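Local structure of class I SAM-dependent methyltransferase (Silicibacter pomeroyi DSS-3, 3CVO) at residues A[35-40]-A[137-142]; A[87-92]-A[108-113]; A[22-27]-A[149-154]. The protein is of unknown function but is probably an S-adenosylmethionine-dependent methyltransferase with a Rossmann-like class I fold. All coordinates share one frame; numbering follows the deposited sequence.

Interaction 1 (A[35-40]-A[137-142])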
loop_
_atom_site.group_PDB
_atom_site.type_symbol
_atom_site.label_atom_id
_atom_site.label_comp_id
_atom_site.label_asym_id
_atom_site.label_seq_id
_atom_site.Cartn_x
_atom_site.Cartn_y
_atom_site.Cartn_z
ATOM N N LEU A 35 5.618 -10.803 19.190
ATOM C CA LEU A 35 5.107 -9.530 18.707
ATOM C C LEU A 35 3.604 -9.553 18.849
ATOM O O LEU A 35 2.959 -10.493 18.402
ATOM C CB LEU A 35 5.507 -9.311 17.215
ATOM C CG LEU A 35 4.702 -8.247 16.442
ATOM C CD1 LEU A 35 4.913 -6.878 17.153
ATOM C CD2 LEU A 35 5.056 -8.185 14.938
ATOM N N GLU A 36 3.063 -8.527 19.496
ATOM C CA GLU A 36 1.636 -8.378 19.635
ATOM C C GLU A 36 1.138 -7.126 18.987
ATOM O O GLU A 36 1.764 -6.055 19.012
ATOM C CB GLU A 36 1.216 -8.348 21.120
ATOM C CG GLU A 36 1.711 -9.415 22.013
ATOM C CD GLU A 36 1.128 -9.268 23.406
ATOM O OE1 GLU A 36 1.209 -8.132 23.955
ATOM O OE2 GLU A 36 0.563 -10.270 23.946
ATOM N N TYR A 37 -0.011 -7.272 18.359
ATOM C CA TYR A 37 -0.781 -6.088 17.985
ATOM C C TYR A 37 -1.981 -6.020 18.918
ATOM O O TYR A 37 -2.803 -6.921 18.925
ATOM C CB TYR A 37 -1.242 -6.217 16.555
ATOM C CG TYR A 37 -0.173 -6.199 15.486
ATOM C CD1 TYR A 37 0.297 -5.017 14.975
ATOM C CD2 TYR A 37 0.323 -7.389 14.956
ATOM C CE1 TYR A 37 1.240 -4.991 13.931
ATOM C CE2 TYR A 37 1.250 -7.392 13.916
ATOM C CZ TYR A 37 1.708 -6.178 13.406
ATOM O OH TYR A 37 2.571 -6.095 12.338
ATOM N N GLY A 38 -2.050 -4.971 19.721
ATOM C CA GLY A 38 -2.966 -4.927 20.846
ATOM C C GLY A 38 -2.206 -5.275 22.098
ATOM O O GLY A 38 -1.356 -6.151 22.084
ATOM N N SER A 39 -2.419 -4.515 23.153
ATOM C CA SER A 39 -1.751 -4.801 24.427
ATOM C C SER A 39 -2.800 -5.033 25.488
ATOM O O SER A 39 -3.890 -4.517 25.402
ATOM C CB SER A 39 -0.774 -3.686 24.824
ATOM O OG SER A 39 -1.459 -2.537 25.268
ATOM N N GLY A 40 -2.453 -5.833 26.481
ATOM C CA GLY A 40 -3.346 -6.135 27.594
ATOM C C GLY A 40 -3.011 -7.417 28.320
ATOM O O GLY A 40 -1.860 -7.708 28.662
ATOM N N ALA A 137 -2.109 -9.088 9.812
ATOM C CA ALA A 137 -1.871 -10.474 9.435
ATOM C C ALA A 137 -1.066 -10.562 8.133
ATOM O O ALA A 137 -0.078 -11.332 8.000
ATOM C CB ALA A 137 -3.202 -11.278 9.333
ATOM N N LEU A 138 -1.496 -9.760 7.171
ATOM C CA LEU A 138 -0.794 -9.646 5.864
ATOM C C LEU A 138 0.589 -9.040 5.984
ATOM O O LEU A 138 1.505 -9.518 5.355
ATOM C CB LEU A 138 -1.634 -8.900 4.804
ATOM C CG LEU A 138 -2.964 -9.580 4.441
ATOM C CD1 LEU A 138 -3.607 -8.733 3.290
ATOM C CD2 LEU A 138 -2.837 -11.035 4.109
ATOM N N ALA A 139 0.727 -8.016 6.805
ATOM C CA ALA A 139 2.012 -7.394 7.076
ATOM C C ALA A 139 3.019 -8.440 7.556
ATOM O O ALA A 139 4.122 -8.495 7.068
ATOM C CB ALA A 139 1.868 -6.265 8.079
ATOM N N THR A 140 2.546 -9.355 8.401
ATOM C CA THR A 140 3.402 -10.390 8.949
ATOM C C THR A 140 3.804 -11.305 7.813
ATOM O O THR A 140 4.982 -11.577 7.614
ATOM C CB THR A 140 2.678 -11.179 10.063
ATOM O OG1 THR A 140 2.361 -10.271 11.120
ATOM C CG2 THR A 140 3.525 -12.347 10.589
ATOM N N ALA A 141 2.818 -11.737 7.030
ATOM C CA ALA A 141 3.060 -12.738 5.962
ATOM C C ALA A 141 4.078 -12.201 4.989
ATOM O O ALA A 141 4.962 -12.904 4.522
ATOM C CB ALA A 141 1.765 -13.105 5.200
ATOM N N PHE A 142 3.950 -10.918 4.685
ATOM C CA PHE A 142 4.810 -10.366 3.628
ATOM C C PHE A 142 6.166 -9.905 4.174
ATOM O O PHE A 142 7.092 -9.741 3.410
ATOM C CB PHE A 142 4.133 -9.204 2.924
ATOM C CG PHE A 142 2.893 -9.586 2.196
ATOM C CD1 PHE A 142 2.872 -10.683 1.385
ATOM C CD2 PHE A 142 1.766 -8.803 2.297
ATOM C CE1 PHE A 142 1.741 -11.034 0.727
ATOM C CE2 PHE A 142 0.650 -9.122 1.603
ATOM C CZ PHE A 142 0.635 -10.265 0.825
#

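Interaction 2 (A[87-92]-A[108-113]). With EDO (1,2-ethanediol), chain M.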
loop_
_atom_site.group_PDB
_atom_site.type_symbol
_atom_site.label_atom_id
_atom_site.label_comp_id
_atom_site.label_asym_id
_atom_site.label_seq_id
_atom_site.Cartn_x
_atom_site.Cartn_y
_atom_site.Cartn_z
ATOM N N THR A 87 1.491 3.670 18.920
ATOM C CA THR A 87 1.549 3.946 17.491
ATOM C C THR A 87 0.349 4.808 17.125
ATOM O O THR A 87 -0.767 4.377 17.160
ATOM C CB THR A 87 1.614 2.613 16.736
ATOM O OG1 THR A 87 2.684 1.834 17.307
ATOM C CG2 THR A 87 1.865 2.806 15.244
ATOM N N ASP A 88 0.667 6.049 16.806
ATOM C CA ASP A 88 -0.257 7.192 16.634
ATOM C C ASP A 88 -1.068 7.049 15.365
ATOM O O ASP A 88 -0.523 7.114 14.226
ATOM C CB ASP A 88 0.545 8.492 16.596
ATOM C CG ASP A 88 -0.309 9.729 16.620
ATOM O OD1 ASP A 88 -1.531 9.624 16.674
ATOM O OD2 ASP A 88 0.272 10.836 16.635
ATOM N N ILE A 89 -2.357 6.790 15.553
ATOM C CA ILE A 89 -3.303 6.741 14.424
ATOM C C ILE A 89 -4.403 7.757 14.602
ATOM O O ILE A 89 -5.498 7.651 14.013
ATOM C CB ILE A 89 -3.911 5.354 14.152
ATOM C CG1 ILE A 89 -4.671 4.859 15.385
ATOM C CG2 ILE A 89 -2.835 4.339 13.691
ATOM C CD1 ILE A 89 -5.346 3.540 15.231
ATOM N N GLY A 90 -4.056 8.756 15.396
ATOM C CA GLY A 90 -4.952 9.830 15.782
ATOM C C GLY A 90 -5.689 9.531 17.075
ATOM O O GLY A 90 -5.541 8.475 17.671
ATOM N N PRO A 91 -6.513 10.469 17.517
ATOM C CA PRO A 91 -7.278 10.200 18.741
ATOM C C PRO A 91 -8.209 9.011 18.621
ATOM O O PRO A 91 -8.815 8.770 17.585
ATOM C CB PRO A 91 -8.054 11.495 18.965
ATOM C CG PRO A 91 -7.140 12.577 18.406
ATOM C CD PRO A 91 -6.430 11.907 17.199
ATOM N N THR A 92 -8.332 8.283 19.720
ATOM C CA THR A 92 -8.998 7.009 19.715
ATOM C C THR A 92 -10.121 6.981 20.732
ATOM O O THR A 92 -10.158 7.771 21.670
ATOM C CB THR A 92 -8.016 5.840 20.034
ATOM O OG1 THR A 92 -7.316 6.137 21.246
ATOM C CG2 THR A 92 -7.007 5.572 18.855
ATOM N N PRO A 108 -1.056 3.017 7.925
ATOM C CA PRO A 108 -0.185 1.893 7.626
ATOM C C PRO A 108 0.919 1.663 8.644
ATOM O O PRO A 108 1.447 0.566 8.760
ATOM C CB PRO A 108 0.360 2.249 6.235
ATOM C CG PRO A 108 -0.688 3.187 5.664
ATOM C CD PRO A 108 -1.030 4.015 6.826
ATOM N N ASP A 109 1.207 2.689 9.415
ATOM C CA ASP A 109 2.255 2.585 10.450
ATOM C C ASP A 109 1.891 1.531 11.459
ATOM O O ASP A 109 2.763 0.928 12.046
ATOM C CB ASP A 109 2.392 3.874 11.247
ATOM C CG ASP A 109 2.979 5.025 10.465
ATOM O OD1 ASP A 109 3.357 4.884 9.292
ATOM O OD2 ASP A 109 3.026 6.130 11.052
ATOM N N TYR A 110 0.594 1.355 11.695
ATOM C CA TYR A 110 0.132 0.424 12.750
ATOM C C TYR A 110 0.520 -1.017 12.387
ATOM O O TYR A 110 1.282 -1.660 13.134
ATOM C CB TYR A 110 -1.334 0.587 13.052
ATOM C CG TYR A 110 -1.850 -0.244 14.170
ATOM C CD1 TYR A 110 -2.131 -1.604 13.966
ATOM C CD2 TYR A 110 -2.049 0.278 15.419
ATOM C CE1 TYR A 110 -2.592 -2.378 14.984
ATOM C CE2 TYR A 110 -2.552 -0.485 16.420
ATOM C CZ TYR A 110 -2.825 -1.823 16.211
ATOM O OH TYR A 110 -3.336 -2.596 17.234
ATOM N N PRO A 111 0.058 -1.515 11.219
ATOM C CA PRO A 111 0.516 -2.850 10.860
ATOM C C PRO A 111 2.004 -2.938 10.542
ATOM O O PRO A 111 2.644 -3.974 10.821
ATOM C CB PRO A 111 -0.356 -3.206 9.625
ATOM C CG PRO A 111 -0.854 -1.971 9.105
ATOM C CD PRO A 111 -0.991 -1.015 10.301
ATOM N N LEU A 112 2.565 -1.882 9.915
ATOM C CA LEU A 112 3.866 -2.017 9.258
ATOM C C LEU A 112 5.111 -1.494 10.000
ATOM O O LEU A 112 6.199 -1.987 9.764
ATOM C CB LEU A 112 3.835 -1.361 7.865
ATOM C CG LEU A 112 3.019 -2.120 6.810
ATOM C CD1 LEU A 112 2.663 -1.230 5.572
ATOM C CD2 LEU A 112 3.751 -3.416 6.390
ATOM N N ALA A 113 4.988 -0.460 10.809
ATOM C CA ALA A 113 6.179 0.239 11.318
ATOM C C ALA A 113 7.090 -0.663 12.164
ATOM O O ALA A 113 8.326 -0.541 12.139
ATOM C CB ALA A 113 5.781 1.528 12.135
HETATM C C1 EDO M . 4.106 8.361 17.000
HETATM O O1 EDO M . 4.253 8.876 18.328
HETATM C C2 EDO M . 3.748 6.873 17.054
HETATM O O2 EDO M . 3.535 6.380 15.682
HETATM O O HOH W 1 2.073 6.964 13.421
#

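Interaction 3 (A[22-27]-A[149-154])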
loop_
_atom_site.group_PDB
_atom_site.type_symbol
_atom_site.label_atom_id
_atom_site.label_comp_id
_atom_site.label_asym_id
_atom_site.label_seq_id
_atom_site.Cartn_x
_atom_site.Cartn_y
_atom_site.Cartn_z
ATOM N N GLU A 22 -5.268 -21.034 26.723
ATOM C CA GLU A 22 -4.258 -22.085 26.878
ATOM C C GLU A 22 -3.396 -22.192 25.603
ATOM O O GLU A 22 -2.201 -22.478 25.642
ATOM C CB GLU A 22 -4.908 -23.435 27.200
ATOM C CG GLU A 22 -3.896 -24.578 27.382
ATOM C CD GLU A 22 -4.541 -25.956 27.322
ATOM O OE1 GLU A 22 -5.219 -26.250 26.305
ATOM O OE2 GLU A 22 -4.360 -26.749 28.286
ATOM N N ALA A 23 -4.023 -21.971 24.468
ATOM C CA ALA A 23 -3.298 -22.013 23.190
ATOM C C ALA A 23 -2.290 -20.862 23.165
ATOM O O ALA A 23 -1.162 -21.002 22.728
ATOM C CB ALA A 23 -4.263 -21.924 22.023
ATOM N N LEU A 24 -2.712 -19.728 23.684
ATOM C CA LEU A 24 -1.878 -18.524 23.702
ATOM C C LEU A 24 -0.682 -18.760 24.627
ATOM O O LEU A 24 0.456 -18.415 24.315
ATOM C CB LEU A 24 -2.671 -17.312 24.203
ATOM C CG LEU A 24 -1.841 -16.021 24.254
ATOM C CD1 LEU A 24 -2.173 -15.206 23.060
ATOM C CD2 LEU A 24 -2.042 -15.236 25.522
ATOM N N ARG A 25 -0.958 -19.339 25.785
ATOM C CA ARG A 25 0.095 -19.554 26.779
ATOM C C ARG A 25 1.139 -20.499 26.225
ATOM O O ARG A 25 2.351 -20.275 26.348
ATOM C CB ARG A 25 -0.476 -20.093 28.095
ATOM C CG ARG A 25 -1.396 -19.094 28.798
ATOM C CD ARG A 25 -1.879 -19.632 30.170
ATOM N NE ARG A 25 -2.848 -18.724 30.773
ATOM C CZ ARG A 25 -2.531 -17.781 31.657
ATOM N NH1 ARG A 25 -1.267 -17.646 32.050
ATOM N NH2 ARG A 25 -3.473 -16.982 32.155
HETATM N N MSE A 26 0.665 -21.542 25.563
HETATM C CA MSE A 26 1.572 -22.540 25.005
HETATM C C MSE A 26 2.443 -21.916 23.909
HETATM O O MSE A 26 3.639 -22.169 23.865
HETATM C CB MSE A 26 0.815 -23.746 24.473
HETATM C CG MSE A 26 0.245 -24.613 25.580
HETATM SE SE MSE A 26 -0.914 -26.040 24.891
HETATM C CE MSE A 26 -1.499 -26.765 26.635
ATOM N N ALA A 27 1.847 -21.064 23.067
ATOM C CA ALA A 27 2.563 -20.441 21.953
ATOM C C ALA A 27 3.660 -19.569 22.515
ATOM O O ALA A 27 4.788 -19.552 22.027
ATOM C CB ALA A 27 1.606 -19.590 21.076
ATOM N N THR A 149 4.347 -18.650 13.868
ATOM C CA THR A 149 2.966 -18.858 14.288
ATOM C C THR A 149 2.306 -17.518 14.439
ATOM O O THR A 149 2.854 -16.595 15.039
ATOM C CB THR A 149 2.877 -19.607 15.637
ATOM O OG1 THR A 149 3.456 -20.889 15.470
ATOM C CG2 THR A 149 1.413 -19.749 16.112
ATOM N N LEU A 150 1.134 -17.417 13.834
ATOM C CA LEU A 150 0.259 -16.241 13.993
ATOM C C LEU A 150 -1.038 -16.659 14.626
ATOM O O LEU A 150 -1.704 -17.602 14.225
ATOM C CB LEU A 150 0.048 -15.493 12.654
ATOM C CG LEU A 150 -0.706 -14.165 12.832
ATOM C CD1 LEU A 150 -0.126 -13.078 11.906
ATOM C CD2 LEU A 150 -2.198 -14.278 12.633
ATOM N N LEU A 151 -1.377 -15.976 15.708
ATOM C CA LEU A 151 -2.630 -16.201 16.413
ATOM C C LEU A 151 -3.538 -15.003 16.145
ATOM O O LEU A 151 -3.164 -13.851 16.360
ATOM C CB LEU A 151 -2.391 -16.340 17.920
ATOM C CG LEU A 151 -1.387 -17.386 18.418
ATOM C CD1 LEU A 151 -1.185 -17.301 19.930
ATOM C CD2 LEU A 151 -1.785 -18.810 17.933
ATOM N N PHE A 152 -4.706 -15.277 15.617
ATOM C CA PHE A 152 -5.620 -14.214 15.202
ATOM C C PHE A 152 -6.879 -14.384 16.069
ATOM O O PHE A 152 -7.675 -15.312 15.894
ATOM C CB PHE A 152 -5.904 -14.386 13.717
ATOM C CG PHE A 152 -6.601 -13.220 13.016
ATOM C CD1 PHE A 152 -7.679 -12.588 13.566
ATOM C CD2 PHE A 152 -6.175 -12.805 11.754
ATOM C CE1 PHE A 152 -8.345 -11.572 12.896
ATOM C CE2 PHE A 152 -6.828 -11.793 11.072
ATOM C CZ PHE A 152 -7.917 -11.168 11.659
ATOM N N ASP A 153 -7.059 -13.469 17.006
ATOM C CA ASP A 153 -8.204 -13.557 17.905
ATOM C C ASP A 153 -9.498 -13.038 17.271
ATOM O O ASP A 153 -9.478 -12.139 16.426
ATOM C CB ASP A 153 -7.948 -12.829 19.206
ATOM C CG ASP A 153 -8.824 -13.344 20.343
ATOM O OD1 ASP A 153 -9.431 -14.463 20.261
ATOM O OD2 ASP A 153 -8.893 -12.619 21.348
ATOM N N ASP A 154 -10.598 -13.673 17.677
ATOM C CA ASP A 154 -11.940 -13.286 17.209
ATOM C C ASP A 154 -12.013 -13.438 15.726
ATOM O O ASP A 154 -12.576 -12.607 15.038
ATOM C CB ASP A 154 -12.192 -11.804 17.511
ATOM C CG ASP A 154 -11.988 -11.481 18.968
ATOM O OD1 ASP A 154 -12.839 -11.942 19.761
ATOM O OD2 ASP A 154 -10.966 -10.811 19.319
#

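Interaction 1 (A[35-40]-A[137-142])
Tyr37, at the end of strand 33-37, reaches helix 133-143 across a wide backbone gap: even the nearest alpha carbons of the two segments, Tyr37 CA and Ala137 CA, stand 9.7 Å apart. The pairing is a strand-to-helix contact of the Rossmann-like fold, and Tyr37 leads straight into the glycine-rich turn 38-40, which fits the first conserved motif of class I methyltransferases, the loop that usually approaches the cofactor. One long side chain spans the gap. Its ring carbon CG lies opposite the carbonyl carbon (chi1 -67°), and the ring extends to the helix with its phenol end leading. There, Tyr37 OH comes within 4.3 Å of Ala139 CB, while ring carbon CE2 of Tyr37 lies 4.2 Å from Thr140 OG1, which sits at the ring edge, near its plane. No hydrogen bond crosses the contact, yet the buried polar ends are satisfied: the phenol oxygen hydrogen-bonds to Pro111 O and Trp115 NE1. Val126, on the neighbouring strand 125-128, touches both Tyr37 and Thr140. Only 89 Å² is buried, consistent with a bridge by one side chain. Thr140 OG1 is itself held by Cys136 O, one turn earlier in the helix.

Interaction 2 (A[87-92]-A[108-113])
Thr87 and Ile89 press their methyl groups against Tyr110 and the backbone around it, joining the loop after strand 81-86 to the short helix 109-112 of the Rossmann-like domain. The loop contains an Asx turn: Asp88 OD1 accepts from Gly90 N at 3.0 Å, the N-H coming in on the anti side of the carboxylate, 27° out of its plane. The tight part is made by methyl groups, without a hydrogen bond across it. Thr87 CG2 sits 3.8 Å from Asp109 O and 3.9 Å from Tyr110 CA; it lies opposite the backbone nitrogen of Thr87, which leaves OG1 to bond with Val85 O. Beside it, Ile89 CG2 approaches Tyr110 CB to 4.1 Å, and relative to the ring it arrives obliquely. The ring also meets that of Phe132 with planes at about 45°, and its hydroxyl is bonded to Arg131 N.

The other side is looser and wet. Asp109 makes no direct hydrogen bond to the loop; a water spans the gap instead, donating to Asp88 O and to Asp109 OD2. A 1,2-ethanediol molecule, probably from the crystallisation liquor, occupies this margin, and Met193 of the second subunit packs against Asp109. Oxygen O2 of the diol accepts from Asp88 N at 3.1 Å, with an N-H...O angle of 160°, and is also 2.8 Å from the bridging water oxygen.

Interaction 3 (A[22-27]-A[149-154])
Leu151 CD1 meets two residues of helix 18-30 at once, lying 3.8 Å from Ala27 CB and 3.9 Å from Leu24 CD1. The two helix residues are three positions apart, so one strand methyl touches successive turns of the same helix face. Conformation explains the reach. In Leu151 the CD1 branch continues the chain fully extended from CA (chi2 175°), and this is the branch that makes both contacts. Leu24 places CG directly opposite its backbone nitrogen (chi1 180°), but its second torsion, 101°, is removed from the usual staggered values. Although the first bond of this side chain does not aim at the strand, its CD1 methyl arrives there, crossing Leu151 at a slant. Ala27 needs no such adjustment, since its CB already points at the strand. The backbones are close enough for a single alanine methyl to reach, with Leu24 CA and Leu151 CA 7.7 Å apart.

Leu127 touches both Leu24 and Leu151, and Ala179 also borders Leu151. Beyond the strand, Asp153 and Asp154 form salt bridges with Arg176 and Arg133, respectively. Leu150, next to Leu151 in the strand, instead contacts Thr140 of helix 133-143. Helices therefore cover both faces of this strand, the three-layer alpha/beta/alpha sandwich of class I methyltransferases.

Overall arrangement
The three contacts are nested along the chain: interaction 2 falls within the loop closed by interaction 1, which falls within that closed by interaction 3. Interaction 1 is central, its centre about 3 Å from that of the chain and about 12 Å from the centre of each of the others; the centres of interactions 2 and 3 are about 23 Å apart, on opposite sides of the chain's centre. Interactions 1 and 3 reach the same mixed sheet, of strand order 3-2-1-4-5-7-6, and touch where Thr140 OG1 lies 3.8 Å from Leu150 CD1. Interaction 2 meets interaction 1 where Tyr110 O approaches Tyr37 CE1 to 3.4 Å. Together they tie helix 18-30, the sheet, helix 133-143 and the short helix 109-112 into one domain.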